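Local coordinates for protein UDP-N-acetylglucosamine 2-epimerase (Methanocaldococcus jannaschii, PDB 4NES) that probably catalyses the reversible epimerization at C-2 that interconverts UDP-N-acetylglucosamine and UDP-N-acetylmannosamine, at residues Ile19-Glu24 against Leu51-Pro56; His34-Tyr39 against Lys57-Ile62; Lys73-Ile78 against Gly102-Ser107; Asp88-Gln93 against Leu109-Ala114. All blocks are in the same frame, centred on the assembly; numbering follows the deposited sequence.

Contact 1. Residues Ile19-Glu24 against Leu51-Pro56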
# COMPACT_ATOMS: atom_id res chain seq x y z
N ILE A 19 -17.85 2.94 -17.72
CA ILE A 19 -18.24 3.71 -16.54
C ILE A 19 -18.52 5.16 -16.92
O ILE A 19 -19.53 5.75 -16.49
CB ILE A 19 -17.17 3.60 -15.44
CG1 ILE A 19 -17.23 2.19 -14.86
CG2 ILE A 19 -17.39 4.64 -14.36
CD1 ILE A 19 -16.01 1.81 -14.05
N ILE A 20 -17.67 5.72 -17.76
CA ILE A 20 -17.89 7.05 -18.31
C ILE A 20 -19.21 7.11 -19.09
O ILE A 20 -19.99 8.06 -18.91
CB ILE A 20 -16.69 7.50 -19.16
CG1 ILE A 20 -15.48 7.72 -18.24
CG2 ILE A 20 -17.03 8.76 -19.98
CD1 ILE A 20 -14.14 7.80 -18.94
N ARG A 21 -19.49 6.11 -19.92
CA ARG A 21 -20.76 6.06 -20.67
C ARG A 21 -21.95 6.12 -19.71
O ARG A 21 -22.95 6.84 -19.94
CB ARG A 21 -20.85 4.79 -21.52
CG ARG A 21 -20.00 4.77 -22.79
CD ARG A 21 -20.56 5.68 -23.88
NE ARG A 21 -20.09 7.05 -23.74
CZ ARG A 21 -18.92 7.49 -24.19
NH1 ARG A 21 -18.10 6.66 -24.84
NH2 ARG A 21 -18.56 8.75 -24.01
N ALA A 22 -21.84 5.37 -18.62
CA ALA A 22 -22.91 5.34 -17.62
C ALA A 22 -23.04 6.66 -16.87
O ALA A 22 -24.15 7.15 -16.66
CB ALA A 22 -22.71 4.19 -16.67
N LEU A 23 -21.92 7.24 -16.46
CA LEU A 23 -21.93 8.54 -15.77
C LEU A 23 -22.55 9.65 -16.61
O LEU A 23 -23.19 10.55 -16.06
CB LEU A 23 -20.51 8.95 -15.37
CG LEU A 23 -19.90 8.17 -14.21
CD1 LEU A 23 -18.39 8.43 -14.12
CD2 LEU A 23 -20.58 8.56 -12.90
N GLU A 24 -22.36 9.59 -17.92
CA GLU A 24 -22.91 10.60 -18.83
C GLU A 24 -24.43 10.62 -18.83
O GLU A 24 -25.04 11.62 -19.22
CB GLU A 24 -22.40 10.37 -20.25
CG GLU A 24 -20.97 10.78 -20.46
CD GLU A 24 -20.45 10.32 -21.80
OE1 GLU A 24 -21.18 9.57 -22.48
OE2 GLU A 24 -19.32 10.71 -22.17
N LEU A 51 -13.10 6.26 -28.35
CA LEU A 51 -14.10 5.91 -27.35
C LEU A 51 -14.97 7.10 -26.97
O LEU A 51 -15.80 7.00 -26.07
CB LEU A 51 -13.45 5.28 -26.12
CG LEU A 51 -12.72 3.98 -26.44
CD1 LEU A 51 -11.93 3.47 -25.25
CD2 LEU A 51 -13.70 2.92 -26.90
N ASN A 52 -14.77 8.22 -27.66
CA ASN A 52 -15.63 9.41 -27.50
C ASN A 52 -15.65 9.87 -26.04
O ASN A 52 -16.72 10.08 -25.44
CB ASN A 52 -17.03 9.09 -28.03
CG ASN A 52 -17.89 10.33 -28.20
OD1 ASN A 52 -17.40 11.41 -28.52
ND2 ASN A 52 -19.19 10.16 -28.01
N LEU A 53 -14.46 10.01 -25.46
CA LEU A 53 -14.32 10.38 -24.05
C LEU A 53 -13.98 11.85 -23.91
O LEU A 53 -13.30 12.42 -24.76
CB LEU A 53 -13.22 9.54 -23.39
CG LEU A 53 -13.42 8.02 -23.45
CD1 LEU A 53 -12.26 7.32 -22.78
CD2 LEU A 53 -14.74 7.58 -22.83
N PRO A 54 -14.45 12.48 -22.82
CA PRO A 54 -14.16 13.90 -22.62
C PRO A 54 -12.71 14.14 -22.22
O PRO A 54 -12.05 13.24 -21.68
CB PRO A 54 -15.08 14.29 -21.46
CG PRO A 54 -15.27 13.02 -20.70
CD PRO A 54 -15.30 11.94 -21.75
N ASN A 55 -12.22 15.34 -22.48
CA ASN A 55 -10.89 15.73 -22.03
C ASN A 55 -10.80 15.66 -20.52
O ASN A 55 -11.73 16.08 -19.82
CB ASN A 55 -10.56 17.15 -22.47
CG ASN A 55 -10.73 17.36 -23.96
OD1 ASN A 55 -10.39 16.49 -24.76
ND2 ASN A 55 -11.26 18.52 -24.33
N PRO A 56 -9.69 15.14 -20.00
CA PRO A 56 -9.46 15.22 -18.56
C PRO A 56 -9.47 16.68 -18.08
O PRO A 56 -9.04 17.58 -18.81
CB PRO A 56 -8.05 14.66 -18.41
CG PRO A 56 -7.91 13.69 -19.54
CD PRO A 56 -8.64 14.36 -20.69
O HOH W 1 -17.78 12.33 -24.42

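Contact 2. Residues His34-Tyr39 against Lys57-Ile62. With UD1 (uridine-diphosphate-N-acetylglucosamine), chain B.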
# COMPACT_ATOMS: atom_id res chain seq x y z
N HIS A 34 -6.02 12.73 -15.15
CA HIS A 34 -5.12 11.89 -15.93
C HIS A 34 -3.69 12.10 -15.40
O HIS A 34 -3.21 13.23 -15.36
CB HIS A 34 -5.21 12.31 -17.40
CG HIS A 34 -4.73 11.30 -18.39
ND1 HIS A 34 -3.73 10.38 -18.11
CD2 HIS A 34 -5.09 11.06 -19.67
CE1 HIS A 34 -3.51 9.63 -19.17
NE2 HIS A 34 -4.33 10.02 -20.14
N THR A 35 -3.03 11.03 -14.97
CA THR A 35 -1.64 11.17 -14.52
C THR A 35 -0.69 11.31 -15.70
O THR A 35 0.47 11.70 -15.54
CB THR A 35 -1.16 9.96 -13.71
OG1 THR A 35 -1.28 8.79 -14.53
CG2 THR A 35 -2.00 9.80 -12.45
N ASN A 36 -1.18 10.96 -16.89
CA ASN A 36 -0.37 10.93 -18.10
C ASN A 36 0.82 10.00 -17.93
O ASN A 36 1.90 10.27 -18.45
CB ASN A 36 0.08 12.34 -18.52
CG ASN A 36 -1.06 13.34 -18.49
OD1 ASN A 36 -1.07 14.24 -17.66
ND2 ASN A 36 -2.03 13.19 -19.40
N GLN A 37 0.60 8.91 -17.20
CA GLN A 37 1.57 7.82 -17.13
C GLN A 37 1.88 7.36 -18.55
O GLN A 37 3.05 7.19 -18.92
CB GLN A 37 1.04 6.65 -16.29
CG GLN A 37 2.07 5.54 -16.19
CD GLN A 37 1.65 4.38 -15.29
OE1 GLN A 37 0.78 4.50 -14.43
NE2 GLN A 37 2.28 3.24 -15.50
N HIS A 38 0.83 7.17 -19.34
CA HIS A 38 0.95 6.99 -20.79
C HIS A 38 0.67 8.31 -21.48
O HIS A 38 -0.22 9.06 -21.06
CB HIS A 38 -0.02 5.92 -21.28
CG HIS A 38 0.44 4.53 -20.96
ND1 HIS A 38 -0.22 3.41 -21.40
CD2 HIS A 38 1.51 4.11 -20.25
CE1 HIS A 38 0.44 2.34 -20.98
NE2 HIS A 38 1.49 2.74 -20.28
N TYR A 39 1.43 8.59 -22.54
CA TYR A 39 1.45 9.92 -23.17
C TYR A 39 1.60 9.83 -24.68
O TYR A 39 1.17 10.75 -25.40
CB TYR A 39 2.58 10.77 -22.58
CG TYR A 39 3.85 9.98 -22.41
CD1 TYR A 39 4.77 9.88 -23.44
CD2 TYR A 39 4.12 9.32 -21.23
CE1 TYR A 39 5.93 9.14 -23.30
CE2 TYR A 39 5.27 8.57 -21.07
CZ TYR A 39 6.18 8.49 -22.10
OH TYR A 39 7.32 7.75 -21.96
N LYS A 57 -9.97 16.90 -16.87
CA LYS A 57 -9.92 18.22 -16.27
C LYS A 57 -8.50 18.54 -15.81
O LYS A 57 -8.07 19.70 -15.84
CB LYS A 57 -10.90 18.32 -15.10
CG LYS A 57 -11.00 19.72 -14.52
CD LYS A 57 -12.10 19.81 -13.48
CE LYS A 57 -12.12 21.19 -12.85
NZ LYS A 57 -13.32 21.39 -11.99
N TYR A 58 -7.78 17.51 -15.37
CA TYR A 58 -6.40 17.66 -14.92
C TYR A 58 -5.49 16.70 -15.65
O TYR A 58 -5.83 15.52 -15.81
CB TYR A 58 -6.28 17.41 -13.41
CG TYR A 58 -6.95 18.48 -12.59
CD1 TYR A 58 -6.27 19.63 -12.24
CD2 TYR A 58 -8.27 18.35 -12.17
CE1 TYR A 58 -6.87 20.63 -11.50
CE2 TYR A 58 -8.88 19.34 -11.43
CZ TYR A 58 -8.18 20.48 -11.10
OH TYR A 58 -8.78 21.48 -10.36
N ASN A 59 -4.35 17.21 -16.10
CA ASN A 59 -3.27 16.40 -16.65
C ASN A 59 -2.04 16.64 -15.80
O ASN A 59 -1.54 17.77 -15.73
CB ASN A 59 -3.01 16.78 -18.10
CG ASN A 59 -4.14 16.41 -19.01
OD1 ASN A 59 -4.28 15.24 -19.40
ND2 ASN A 59 -4.95 17.39 -19.38
N LEU A 60 -1.54 15.60 -15.14
CA LEU A 60 -0.45 15.77 -14.19
C LEU A 60 0.93 15.64 -14.83
O LEU A 60 1.94 16.03 -14.24
CB LEU A 60 -0.60 14.79 -13.02
CG LEU A 60 -1.98 14.79 -12.36
CD1 LEU A 60 -2.01 13.88 -11.15
CD2 LEU A 60 -2.40 16.20 -11.98
N ASN A 61 0.97 15.08 -16.04
CA ASN A 61 2.20 15.01 -16.84
C ASN A 61 3.35 14.27 -16.14
O ASN A 61 4.50 14.68 -16.22
CB ASN A 61 2.65 16.41 -17.25
CG ASN A 61 1.57 17.19 -17.97
OD1 ASN A 61 1.24 18.31 -17.58
ND2 ASN A 61 1.02 16.61 -19.02
N ILE A 62 3.02 13.17 -15.46
CA ILE A 62 4.02 12.42 -14.70
C ILE A 62 4.92 11.60 -15.63
O ILE A 62 6.15 11.61 -15.49
CB ILE A 62 3.36 11.45 -13.70
CG1 ILE A 62 2.40 12.20 -12.77
CG2 ILE A 62 4.42 10.70 -12.90
CD1 ILE A 62 3.06 13.30 -11.97
C1' UD1 B . 2.13 -0.02 -17.51
C2' UD1 B . 1.61 -0.77 -16.33
C3' UD1 B . 1.14 -2.10 -16.71
C4' UD1 B . 0.17 -2.08 -17.81
C5' UD1 B . 0.69 -1.25 -18.96
C6' UD1 B . -0.34 -1.03 -20.00
C7' UD1 B . 2.78 -0.15 -14.13
C8' UD1 B . 3.92 -0.43 -13.20
N2' UD1 B . 2.70 -0.95 -15.33
O1' UD1 B . 3.23 -0.68 -18.03
O3' UD1 B . 0.56 -2.74 -15.56
O4' UD1 B . -0.11 -3.39 -18.26
O5' UD1 B . 1.08 0.05 -18.51
O6' UD1 B . 0.16 -0.92 -21.29
O7' UD1 B . 1.95 0.72 -13.87
N1 UD1 B . 6.40 4.32 -22.92
C2 UD1 B . 6.29 5.12 -23.98
N3 UD1 B . 5.19 5.84 -24.18
C4 UD1 B . 4.16 5.79 -23.32
C5 UD1 B . 4.24 4.97 -22.20
C6 UD1 B . 5.39 4.22 -22.02
O2 UD1 B . 7.20 5.19 -24.79
O4 UD1 B . 3.04 6.54 -23.55
C1B UD1 B . 7.61 3.51 -22.69
C2B UD1 B . 8.70 4.21 -21.98
O2' UD1 B . 9.94 3.76 -22.48
C3B UD1 B . 8.54 3.79 -20.61
C4B UD1 B . 8.11 2.38 -20.77
O4B UD1 B . 7.30 2.34 -21.92
O3B UD1 B . 9.69 3.93 -19.81
C5B UD1 B . 7.34 1.87 -19.60
O5B UD1 B . 6.25 2.67 -19.22
PA UD1 B . 5.51 2.41 -17.88
O1A UD1 B . 6.49 2.57 -16.76
O2A UD1 B . 4.36 3.35 -17.77
O3A UD1 B . 5.06 0.91 -17.84
PB UD1 B . 4.29 0.04 -18.94
O1B UD1 B . 5.24 -1.01 -19.43
O2B UD1 B . 3.65 0.92 -19.98

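Contact 3. Residues Lys73-Ile78 against Gly102-Ser107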
# COMPACT_ATOMS: atom_id res chain seq x y z
N LYS A 73 5.94 11.03 -7.42
CA LYS A 73 5.43 12.22 -8.10
C LYS A 73 3.90 12.18 -8.17
O LYS A 73 3.23 13.21 -8.00
CB LYS A 73 6.01 12.32 -9.50
CG LYS A 73 7.50 12.64 -9.56
CD LYS A 73 7.96 12.51 -11.01
CE LYS A 73 9.45 12.71 -11.19
NZ LYS A 73 9.77 12.66 -12.65
N MSE A 74 3.34 11.00 -8.43
CA MSE A 74 1.89 10.86 -8.47
C MSE A 74 1.23 11.18 -7.13
O MSE A 74 0.21 11.85 -7.10
CB MSE A 74 1.49 9.45 -8.92
CG MSE A 74 1.79 9.14 -10.37
SE MSE A 74 1.55 7.25 -10.76
CE MSE A 74 1.81 7.39 -12.68
N LEU A 75 1.81 10.71 -6.02
CA LEU A 75 1.24 11.02 -4.70
C LEU A 75 1.23 12.53 -4.47
O LEU A 75 0.23 13.09 -4.01
CB LEU A 75 2.03 10.36 -3.57
CG LEU A 75 2.07 8.84 -3.51
CD1 LEU A 75 2.82 8.37 -2.26
CD2 LEU A 75 0.68 8.25 -3.53
N ILE A 76 2.34 13.18 -4.79
CA ILE A 76 2.42 14.63 -4.62
C ILE A 76 1.39 15.37 -5.47
O ILE A 76 0.65 16.23 -4.96
CB ILE A 76 3.83 15.16 -4.95
CG1 ILE A 76 4.84 14.58 -3.96
CG2 ILE A 76 3.87 16.68 -4.90
CD1 ILE A 76 6.26 14.58 -4.49
N GLU A 77 1.31 15.03 -6.75
CA GLU A 77 0.49 15.80 -7.67
C GLU A 77 -1.00 15.46 -7.58
O GLU A 77 -1.83 16.35 -7.70
CB GLU A 77 0.98 15.64 -9.11
CG GLU A 77 2.38 16.19 -9.32
CD GLU A 77 2.49 17.66 -8.98
OE1 GLU A 77 1.59 18.44 -9.36
OE2 GLU A 77 3.49 18.05 -8.34
N ILE A 78 -1.32 14.19 -7.35
CA ILE A 78 -2.72 13.82 -7.17
C ILE A 78 -3.25 14.48 -5.91
O ILE A 78 -4.38 14.96 -5.88
CB ILE A 78 -2.92 12.29 -7.10
CG1 ILE A 78 -2.64 11.64 -8.45
CG2 ILE A 78 -4.33 11.93 -6.69
CD1 ILE A 78 -2.67 10.12 -8.39
N GLY A 102 -3.41 6.83 -6.77
CA GLY A 102 -4.71 7.44 -6.55
C GLY A 102 -5.36 6.95 -5.28
O GLY A 102 -5.91 7.74 -4.51
N ALA A 103 -5.34 5.63 -5.07
CA ALA A 103 -5.95 5.03 -3.88
C ALA A 103 -5.26 5.46 -2.59
O ALA A 103 -5.92 5.75 -1.59
CB ALA A 103 -5.97 3.51 -3.99
N LEU A 104 -3.93 5.48 -2.61
CA LEU A 104 -3.17 5.85 -1.43
C LEU A 104 -3.40 7.31 -1.05
O LEU A 104 -3.54 7.62 0.14
CB LEU A 104 -1.69 5.56 -1.65
CG LEU A 104 -0.81 5.80 -0.43
CD1 LEU A 104 -1.39 5.13 0.82
CD2 LEU A 104 0.58 5.25 -0.72
N VAL A 105 -3.45 8.21 -2.03
CA VAL A 105 -3.72 9.60 -1.72
C VAL A 105 -5.12 9.74 -1.12
O VAL A 105 -5.29 10.36 -0.07
CB VAL A 105 -3.62 10.52 -2.97
CG1 VAL A 105 -4.14 11.91 -2.64
CG2 VAL A 105 -2.19 10.60 -3.48
N ALA A 106 -6.10 9.15 -1.79
CA ALA A 106 -7.48 9.27 -1.34
C ALA A 106 -7.69 8.70 0.06
O ALA A 106 -8.35 9.32 0.89
CB ALA A 106 -8.43 8.61 -2.34
N SER A 107 -7.10 7.54 0.33
CA SER A 107 -7.26 6.90 1.63
C SER A 107 -6.77 7.77 2.78
O SER A 107 -7.43 7.86 3.82
CB SER A 107 -6.55 5.53 1.65
OG SER A 107 -5.15 5.68 1.67

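Contact 4. Residues Asp88-Gln93 against Leu109-Ala114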
# COMPACT_ATOMS: atom_id res chain seq x y z
N ASP A 88 -15.94 13.19 -3.06
CA ASP A 88 -16.12 12.26 -1.95
C ASP A 88 -15.99 10.80 -2.37
O ASP A 88 -16.04 9.91 -1.52
CB ASP A 88 -17.40 12.52 -1.16
CG ASP A 88 -18.63 12.57 -2.03
OD1 ASP A 88 -18.59 12.05 -3.16
OD2 ASP A 88 -19.65 13.12 -1.58
N VAL A 89 -15.83 10.54 -3.67
CA VAL A 89 -15.41 9.22 -4.13
C VAL A 89 -14.35 9.36 -5.22
O VAL A 89 -14.46 10.23 -6.09
CB VAL A 89 -16.60 8.40 -4.70
CG1 VAL A 89 -16.13 7.02 -5.13
CG2 VAL A 89 -17.73 8.29 -3.69
N VAL A 90 -13.33 8.51 -5.15
CA VAL A 90 -12.33 8.37 -6.20
C VAL A 90 -12.46 6.98 -6.82
O VAL A 90 -12.51 5.97 -6.11
CB VAL A 90 -10.91 8.60 -5.62
CG1 VAL A 90 -9.83 7.98 -6.50
CG2 VAL A 90 -10.66 10.08 -5.42
N VAL A 91 -12.51 6.94 -8.15
CA VAL A 91 -12.60 5.67 -8.87
C VAL A 91 -11.26 5.39 -9.55
O VAL A 91 -10.73 6.25 -10.26
CB VAL A 91 -13.71 5.71 -9.93
CG1 VAL A 91 -13.68 4.47 -10.79
CG2 VAL A 91 -15.08 5.82 -9.27
N VAL A 92 -10.72 4.19 -9.32
CA VAL A 92 -9.51 3.73 -10.01
C VAL A 92 -9.75 2.34 -10.55
O VAL A 92 -10.49 1.55 -9.96
CB VAL A 92 -8.28 3.74 -9.09
CG1 VAL A 92 -7.84 5.18 -8.81
CG2 VAL A 92 -8.54 2.97 -7.81
N GLN A 93 -9.12 2.04 -11.68
CA GLN A 93 -9.36 0.77 -12.37
C GLN A 93 -8.09 -0.01 -12.53
O GLN A 93 -7.16 0.45 -13.17
CB GLN A 93 -9.95 1.02 -13.77
CG GLN A 93 -10.42 -0.25 -14.52
CD GLN A 93 -9.29 -1.11 -15.08
OE1 GLN A 93 -8.39 -0.62 -15.75
NE2 GLN A 93 -9.34 -2.40 -14.79
N LEU A 109 -6.62 10.98 2.76
CA LEU A 109 -7.49 12.15 2.81
C LEU A 109 -8.89 11.79 3.28
O LEU A 109 -9.76 12.65 3.37
CB LEU A 109 -7.58 12.82 1.43
CG LEU A 109 -6.33 13.53 0.91
CD1 LEU A 109 -6.61 14.15 -0.47
CD2 LEU A 109 -5.84 14.59 1.88
N LYS A 110 -9.10 10.51 3.59
CA LYS A 110 -10.39 9.98 4.04
C LYS A 110 -11.48 10.12 2.98
O LYS A 110 -12.66 10.34 3.28
CB LYS A 110 -10.80 10.57 5.39
CG LYS A 110 -9.70 10.40 6.43
CD LYS A 110 -10.15 10.78 7.83
CE LYS A 110 -8.95 10.80 8.76
NZ LYS A 110 -9.34 10.77 10.20
N ILE A 111 -11.07 9.97 1.72
CA ILE A 111 -11.99 9.97 0.58
C ILE A 111 -12.20 8.52 0.17
O ILE A 111 -11.24 7.79 -0.06
CB ILE A 111 -11.40 10.74 -0.62
CG1 ILE A 111 -11.21 12.21 -0.27
CG2 ILE A 111 -12.29 10.58 -1.86
CD1 ILE A 111 -10.40 13.00 -1.29
N ASP A 112 -13.46 8.10 0.07
CA ASP A 112 -13.77 6.72 -0.31
C ASP A 112 -13.16 6.35 -1.66
O ASP A 112 -13.27 7.09 -2.64
CB ASP A 112 -15.28 6.50 -0.38
CG ASP A 112 -15.94 6.47 0.99
OD1 ASP A 112 -15.24 6.54 2.02
OD2 ASP A 112 -17.19 6.38 1.03
N VAL A 113 -12.54 5.17 -1.71
CA VAL A 113 -11.95 4.66 -2.94
C VAL A 113 -12.81 3.53 -3.51
O VAL A 113 -13.16 2.57 -2.80
CB VAL A 113 -10.53 4.12 -2.68
CG1 VAL A 113 -9.97 3.45 -3.93
CG2 VAL A 113 -9.63 5.26 -2.21
N ALA A 114 -13.17 3.65 -4.78
CA ALA A 114 -13.87 2.59 -5.49
C ALA A 114 -12.91 1.95 -6.48
O ALA A 114 -12.41 2.61 -7.38
CB ALA A 114 -15.08 3.15 -6.22
O HOH W 2 -15.50 10.08 0.99

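Contact 1. Residues Ile19-Glu24 against Leu51-Pro56
R21 of helix 10-23 reaches the backbone that leaves helix 45-50 through a Schellman motif, with N52 as its residue of positive phi, in the Rossmann-like N-terminal domain of this GT-B fold. NH1 of R21 gives a hydrogen bond of 2.6 Å to O of L51, in the guanidinium plane, while NH2 of R21 meets O of N52 at 2.7 Å from above that carbonyl plane. A cation thus faces carbonyls at a helix C-terminus, where the helix dipole would be expected to favour it. Ionic contacts come from E24, three residues on: the R21 chain bends at chi2 and chi3, which sets NE of R21 3.0 Å from OE1 of E24, and NH2 of R21 meets OE2 of E24 at 2.8 Å, a side-on grip that holds the guanidinium against rotation. One water donates to both OE2 of E24 and O of N52. An alanine in place of R21 would probably leave both loop carbonyls without their cationic donor and E24 without its salt-bridge mate. Apolar packing completes the contact beside W30, with I20 and L53 crossing at about a right angle: CG2 of I20 touches CD2 of L53 at 3.8 Å and CD of P54 at 4.0 Å.

Contact 2. Residues His34-Tyr39 against Lys57-Ile62
N36 bonds to N61 and N59 through the two ends of its side-chain amide, CG of N36 standing anti to the carbonyl carbon (chi1 -47°). OD1 of N36 accepts from the backbone N of N61 at 2.7 Å, in the carbonyl plane and on a lone pair; ND2 of N36 donates to OD1 of N59 at 3.0 Å, almost straight at 175°. The amides of N36 and N59 are nearly coplanar, 25° apart, and ND2 of N36 also lies over one face of the H34 ring, offset toward its rim. A leucine in place of N36 would probably leave N of N61 and OD1 of N59 without these mates. Backbone bonds come next: H34 pairs with N59 in a parallel bridge, N of H34 giving to O of Y58 and N of L60 to O of H34, each at 2.9 Å, and N of I62 then binds O of T35. T35 closes an ST turn with N of Q37, its OG1 also bonded to T98. The turn leads into the pocket of UDP-N-acetylglucosamine, where NE2 of H38 binds O2B, N of Y39 binds O4, and NE2 of Q37 bonds both O7' and O2A. O4 of the uracil sits over the centre of the Y39 ring, 3.6 Å above its plane. Packing is lighter: CB and CG1 of I62 rest on O of T35. Strand 58-59 thus edges the sheet beside strand 30-34, with Y58 lying on V81 and K84 of helix 67-85.

Contact 3. Residues Lys73-Ile78 against Gly102-Ser107
V105 of helix 97-108 projects between L75 and I78 of helix 67-85, knobs-into-holes packing between two helices of the Rossmann-like domain. Its hole is walled by L75, I78, E79 and L82, the four-residue diamond that receives such a knob. The short axes pass 9.1 Å apart and cross at -47°. No hydrogen bond crosses; the fit is one of shape alone. CG2 of V105, set anti to the carbonyl carbon, makes the closest approach, 3.5 Å to O of L75. Along the same wall the side chains of L75 and V105 slide past each other in opposite directions, CD2 of L75 touching CG2 of V105 at 3.7 Å. I78 forms another side of the hole; its CG2 lies 4.0 Å from CB of V105 and also touches CG1 of V105. The hollows are reciprocal. L75 fits among A101, L104 and V105, with CD2 of L75 touching CB of L104 at 4.0 Å, and both its methyls approach CD2 of L104. This end of the interface continues into the dimer, where L75 packs on G68 and L104 on L100 of the second subunit. I78 fills the hollow beside G102, where the helix surface is bare backbone: CD1 of I78 rests 3.7 Å from N of G102 and 3.8 Å from CA of G102.

Contact 4. Residues Asp88-Gln93 against Leu109-Ala114
V90 of strand 89-93 meets I111, just before strand 112-116; the two parallel strands are neighbours, joined by helix 97-108 in a beta-alpha-beta crossover of the Rossmann-like domain. The side chain of V90 can be followed outward. Its CB lies 4.1 Å from O of D112, flanking the carbonyl that also accepts a bond from the V90 backbone. CG1, anti to the backbone N (chi1 159°), has no close partner in 109-114; CG2 stands anti to the carbonyl carbon, which places it against CG2 of I111, at 3.9 Å. The same methyl of V90 reaches CB of A106 at 4.1 Å, on the crossover helix, and the V90 side chain also packs on L82 of helix 67-85. V113 shares this face and packs on A103 and A106, whereas V91 on the reverse face meets L16 of helix 10-23. There CB of A114 nestles against CG1 of V89 and CG2 of V91, a methyl bridging two valines. The backbone ladder runs through N of V90 to O of D112 at 2.9 Å, N of A114 to O of V90 at 2.8 Å, and N of V92 to O of A114 at 3.0 Å. The short strand segments cross at -27°, the twist of a parallel sheet. Beyond these bonds a water donates to O of D88 at 2.6 Å and accepts from N of D112 at 3.0 Å.

Overall arrangement
All four contacts belong to the N-terminal half of the GT-B fold, a seven-stranded parallel sheet with helices on both faces. Contact 2 lies at one edge of that sheet and holds pocket residues of UDP-N-acetylglucosamine; the L51 side chain of contact 1 is about 8 Å from the bound UDP. These two meet where CG of P56 touches CB of H34 at 3.7 Å. Contact 3 lies against contact 2, OE1 of Q37 being 3.5 Å from CE of M74, a selenomethionine, so helix 67-85 backs the pocket loop. Contacts 3 and 4, centres 11 Å apart, interleave along the chain, and O of A106 lies 2.9 Å from N of I111, probably hydrogen-bonded.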